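Local coordinates for predicted DNA-binding transcriptional regulator (Aliivibrio fischeri ES114, PDB 7DWN), which binds DNA as a tetrameric transcriptional regulator of the LysR family and activates transcription, at the interface of chains A and B and the interface of chains A and C. Coordinates in Å, arbitrary orientation; residue numbers count along the deposited sequence, not the author numbering. Chains: chain A/B/C, Predicted DNA-binding transcriptional regulator.

Contact 1: the interface of chains A and B. Residues chain A 45, 47, 49, 62, 66, 69; chain B 80, 84.
This is a two-fold symmetric homodimer interface of the LysR type, in which the long linker helix of one subunit packs against the winged helix-turn-helix unit and linker helix of its partner, and so pairs two DNA-binding units within the tetramer. B:Ile84, near the end of helix 61-89, supplies most of chain B's share of this patch: 63 Å² of its surface is hidden by chain A, against 21 Å² for B:Gly80. Its two branches divide the work. The gamma-methyl CG2 of B:Ile84 points toward the loop that follows helix 31-45, where it meets the methyl CB of A:Ala47 at 3.5 Å and brushes the side chain of A:Ser62, whose CB lies 3.9 Å from it. The longer branch diverges from it, toward A:Phe66 and A:Leu49. CG1 is placed anti to the carbonyl carbon (chi1 -72°), and an extended second torsion of -172° carries the delta-methyl CD1 as far out as the side chain allows. There CD1 of B:Ile84 comes to 3.5 Å from CB of A:Phe66. It sits to one side of that ring's plane, near the CB, CG and CD1 corner and well displaced from the ring centre, so the contact is with the root of the aromatic group rather than its face. A:Leu49 approaches the same methyl at about a right angle, its CD2 lying 3.9 Å from CD1 of B:Ile84. The backbone O of A:Ser62 completes this setting at 3.4 Å from CD1 of B:Ile84, a van der Waals contact. A:Val45, at the end of helix 31-45, borders the site mainly through its carbonyl O, 4.2 Å from CG2 of B:Ile84. One turn earlier along the linker helix, B:Gly80 faces A:Thr69. B:Gly80 has no side chain, which probably allows both branches of A:Thr69 to come close to its CA: OG1 of A:Thr69 lies 3.7 Å from CA of B:Gly80, and CG2 approaches the same carbon.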
loop_
_atom_site.group_PDB
_atom_site.type_symbol
_atom_site.label_atom_id
_atom_site.label_comp_id
_atom_site.label_asym_id
_atom_site.label_seq_id
_atom_site.Cartn_x
_atom_site.Cartn_y
_atom_site.Cartn_z
ATOM N N VAL A 45 -24.258 -11.851 15.385
ATOM C CA VAL A 45 -24.074 -10.533 14.776
ATOM C C VAL A 45 -25.225 -9.586 15.071
ATOM O O VAL A 45 -25.102 -8.381 14.817
ATOM C CB VAL A 45 -23.888 -10.627 13.251
ATOM C CG1 VAL A 45 -22.695 -11.507 12.915
ATOM C CG2 VAL A 45 -25.153 -11.151 12.593
ATOM N N ALA A 47 -28.497 -9.510 13.816
ATOM C CA ALA A 47 -29.342 -9.092 12.708
ATOM C C ALA A 47 -29.665 -10.293 11.835
ATOM O O ALA A 47 -28.852 -11.209 11.691
ATOM C CB ALA A 47 -28.675 -8.004 11.864
ATOM N N LEU A 49 -29.535 -11.909 8.632
ATOM C CA LEU A 49 -28.683 -11.761 7.461
ATOM C C LEU A 49 -29.333 -12.273 6.186
ATOM O O LEU A 49 -28.811 -12.014 5.097
ATOM C CB LEU A 49 -27.355 -12.495 7.680
ATOM C CG LEU A 49 -26.548 -12.092 8.916
ATOM C CD1 LEU A 49 -25.308 -12.962 9.058
ATOM C CD2 LEU A 49 -26.169 -10.620 8.850
ATOM N N SER A 62 -28.103 -6.080 5.896
ATOM C CA SER A 62 -27.104 -6.533 6.857
ATOM C C SER A 62 -26.340 -7.738 6.329
ATOM O O SER A 62 -25.123 -7.840 6.518
ATOM C CB SER A 62 -27.775 -6.863 8.192
ATOM O OG SER A 62 -28.406 -5.719 8.741
ATOM N N PHE A 66 -22.340 -7.968 5.791
ATOM C CA PHE A 66 -21.607 -9.020 6.472
ATOM C C PHE A 66 -21.001 -10.017 5.502
ATOM O O PHE A 66 -20.102 -10.759 5.893
ATOM C CB PHE A 66 -22.492 -9.760 7.470
ATOM C CG PHE A 66 -21.714 -10.609 8.428
ATOM C CD1 PHE A 66 -21.005 -10.026 9.467
ATOM C CD2 PHE A 66 -21.664 -11.984 8.274
ATOM C CE1 PHE A 66 -20.273 -10.800 10.343
ATOM C CE2 PHE A 66 -20.935 -12.763 9.149
ATOM C CZ PHE A 66 -20.239 -12.170 10.185
ATOM N N THR A 69 -17.716 -8.563 5.223
ATOM C CA THR A 69 -17.018 -8.807 6.486
ATOM C C THR A 69 -16.527 -10.250 6.583
ATOM O O THR A 69 -15.390 -10.502 7.004
ATOM C CB THR A 69 -17.924 -8.468 7.668
ATOM O OG1 THR A 69 -18.305 -7.090 7.596
ATOM C CG2 THR A 69 -17.191 -8.714 8.978
ATOM N N GLY B 80 -17.340 -4.885 11.680
ATOM C CA GLY B 80 -18.441 -5.374 10.866
ATOM C C GLY B 80 -19.744 -5.441 11.639
ATOM O O GLY B 80 -20.805 -5.064 11.126
ATOM N N ILE B 84 -23.198 -3.334 10.969
ATOM C CA ILE B 84 -24.533 -3.919 10.958
ATOM C C ILE B 84 -25.410 -3.346 12.069
ATOM O O ILE B 84 -26.640 -3.393 11.971
ATOM C CB ILE B 84 -24.411 -5.454 11.048
ATOM C CG1 ILE B 84 -23.880 -6.017 9.733
ATOM C CG2 ILE B 84 -25.736 -6.110 11.380
ATOM C CD1 ILE B 84 -23.911 -7.514 9.686
#

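Contact 2: the interface of chains A and C. Residues chain A 108, 112, 121, 124; chain C 218-219, 230.
C:Phe219, A:Lys121 and C:Ile218 bury the most surface here, 37, 35 and 32 Å², at an interface that pairs the LysR-type regulatory domains of two subunits within the tetramer. Strand 123-128 of chain A lies beside strand 215-221 of chain C, with a parallel beta bridge between A:Leu124 and C:Phe219. The ring of C:Phe219 projects toward helix 101-114 of chain A, its CG set anti to the backbone N (chi1 -178°). Chain A meets it chiefly along the CD2-CE2 border. CB of A:Leu124 is 3.6 Å from CE2 of C:Phe219, while CD1 of that leucine lies at the ring edge and in its plane. A:Ile108 adds its gamma-methyl CG2, 3.7 Å from CE2 of C:Phe219 and also next to CZ. A:Gln112 comes to the same border with its side-chain oxygen OE1 3.9 Å from CD2 of C:Phe219, the amide standing almost perpendicular to the ring (89° between planes). One ring face is covered from within chain C: CD1 of C:Leu230 sits over the centre of the C:Phe219 ring, 3.3 Å above the plane. C:Leu230, itself partly buried by chain A, thus backs the ring and probably limits its tilt. At the neighbouring position, A:Lys121 crosses C:Ile218 at about a right angle. Its methylene CE packs 3.5 Å from CB of C:Ile218. Bends at chi2 and at chi4 (52°) bring the side-chain amine nitrogen NZ of A:Lys121 to 3.3 Å from the backbone O of C:Ile218, a weak hydrogen bond. CB of the isoleucine, and more distantly its CG1 and CD1, lie near the same nitrogen, giving this lysine end a mixed polar and apolar setting.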
loop_
_atom_site.group_PDB
_atom_site.type_symbol
_atom_site.label_atom_id
_atom_site.label_comp_id
_atom_site.label_asym_id
_atom_site.label_seq_id
_atom_site.Cartn_x
_atom_site.Cartn_y
_atom_site.Cartn_z
ATOM N N ILE A 108 26.182 -21.856 7.363
ATOM C CA ILE A 108 25.138 -22.666 7.999
ATOM C C ILE A 108 25.592 -24.091 8.281
ATOM O O ILE A 108 25.235 -24.624 9.337
ATOM C CB ILE A 108 23.842 -22.595 7.180
ATOM C CG1 ILE A 108 22.961 -21.445 7.676
ATOM C CG2 ILE A 108 23.072 -23.907 7.257
ATOM C CD1 ILE A 108 23.483 -20.067 7.352
ATOM N N GLN A 112 25.446 -25.688 11.926
ATOM C CA GLN A 112 24.644 -26.889 12.107
ATOM C C GLN A 112 25.426 -27.950 12.860
ATOM O O GLN A 112 24.869 -28.673 13.692
ATOM C CB GLN A 112 24.202 -27.417 10.740
ATOM C CG GLN A 112 23.224 -28.576 10.783
ATOM C CD GLN A 112 21.794 -28.119 10.978
ATOM O OE1 GLN A 112 21.523 -26.924 11.097
ATOM N NE2 GLN A 112 20.868 -29.070 11.008
ATOM N N LYS A 121 19.331 -29.293 19.560
ATOM C CA LYS A 121 19.695 -28.610 18.335
ATOM C C LYS A 121 18.551 -27.701 17.917
ATOM O O LYS A 121 17.406 -28.173 17.796
ATOM C CB LYS A 121 20.021 -29.626 17.244
ATOM C CG LYS A 121 19.242 -29.525 15.945
ATOM C CD LYS A 121 18.792 -30.903 15.492
ATOM C CE LYS A 121 17.986 -30.817 14.220
ATOM N NZ LYS A 121 18.702 -30.033 13.176
ATOM N N LEU A 124 16.705 -24.306 11.975
ATOM C CA LEU A 124 16.925 -23.142 11.128
ATOM C C LEU A 124 15.945 -23.136 9.964
ATOM O O LEU A 124 15.656 -24.182 9.374
ATOM C CB LEU A 124 18.356 -23.127 10.583
ATOM C CG LEU A 124 19.524 -23.159 11.569
ATOM C CD1 LEU A 124 20.839 -23.289 10.817
ATOM C CD2 LEU A 124 19.524 -21.914 12.441
ATOM N N ILE C 218 13.934 -31.118 10.269
ATOM C CA ILE C 218 15.017 -30.582 11.087
ATOM C C ILE C 218 15.642 -29.329 10.499
ATOM O O ILE C 218 16.410 -28.654 11.202
ATOM C CB ILE C 218 16.113 -31.642 11.340
ATOM C CG1 ILE C 218 16.835 -31.987 10.037
ATOM C CG2 ILE C 218 15.520 -32.889 11.973
ATOM C CD1 ILE C 218 18.136 -32.724 10.247
ATOM N N PHE C 219 15.351 -28.988 9.247
ATOM C CA PHE C 219 15.966 -27.838 8.605
ATOM C C PHE C 219 15.127 -27.448 7.399
ATOM O O PHE C 219 14.699 -28.314 6.633
ATOM C CB PHE C 219 17.406 -28.148 8.176
ATOM C CG PHE C 219 18.120 -26.985 7.550
ATOM C CD1 PHE C 219 18.035 -26.754 6.188
ATOM C CD2 PHE C 219 18.887 -26.129 8.324
ATOM C CE1 PHE C 219 18.694 -25.687 5.612
ATOM C CE2 PHE C 219 19.551 -25.059 7.750
ATOM C CZ PHE C 219 19.454 -24.838 6.393
ATOM N N LEU C 230 23.760 -29.879 3.048
ATOM C CA LEU C 230 23.448 -30.514 4.326
ATOM C C LEU C 230 23.193 -32.010 4.169
ATOM O O LEU C 230 23.433 -32.776 5.108
ATOM C CB LEU C 230 22.254 -29.825 4.985
ATOM C CG LEU C 230 22.526 -28.433 5.559
ATOM C CD1 LEU C 230 21.361 -27.967 6.414
ATOM C CD2 LEU C 230 23.815 -28.427 6.363
#

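Contact 1 and contact 2 lie about 48 Å apart, measured between the centres of their C-alpha atoms, and share no residue. Chain A takes part in both, with different partners: its DNA-binding unit and linker helix 61-83 face chain B in contact 1, whereas helix 101-114 and strand 123-128 face chain C in contact 2. Each interface is two-fold symmetric. Repeating both types would link the subunits into the four-subunit assembly, consistent with the tetramer named for this protein. Movements of regulatory domains would have to be relayed over this distance to the paired DNA-binding units, plausibly through the linker helix.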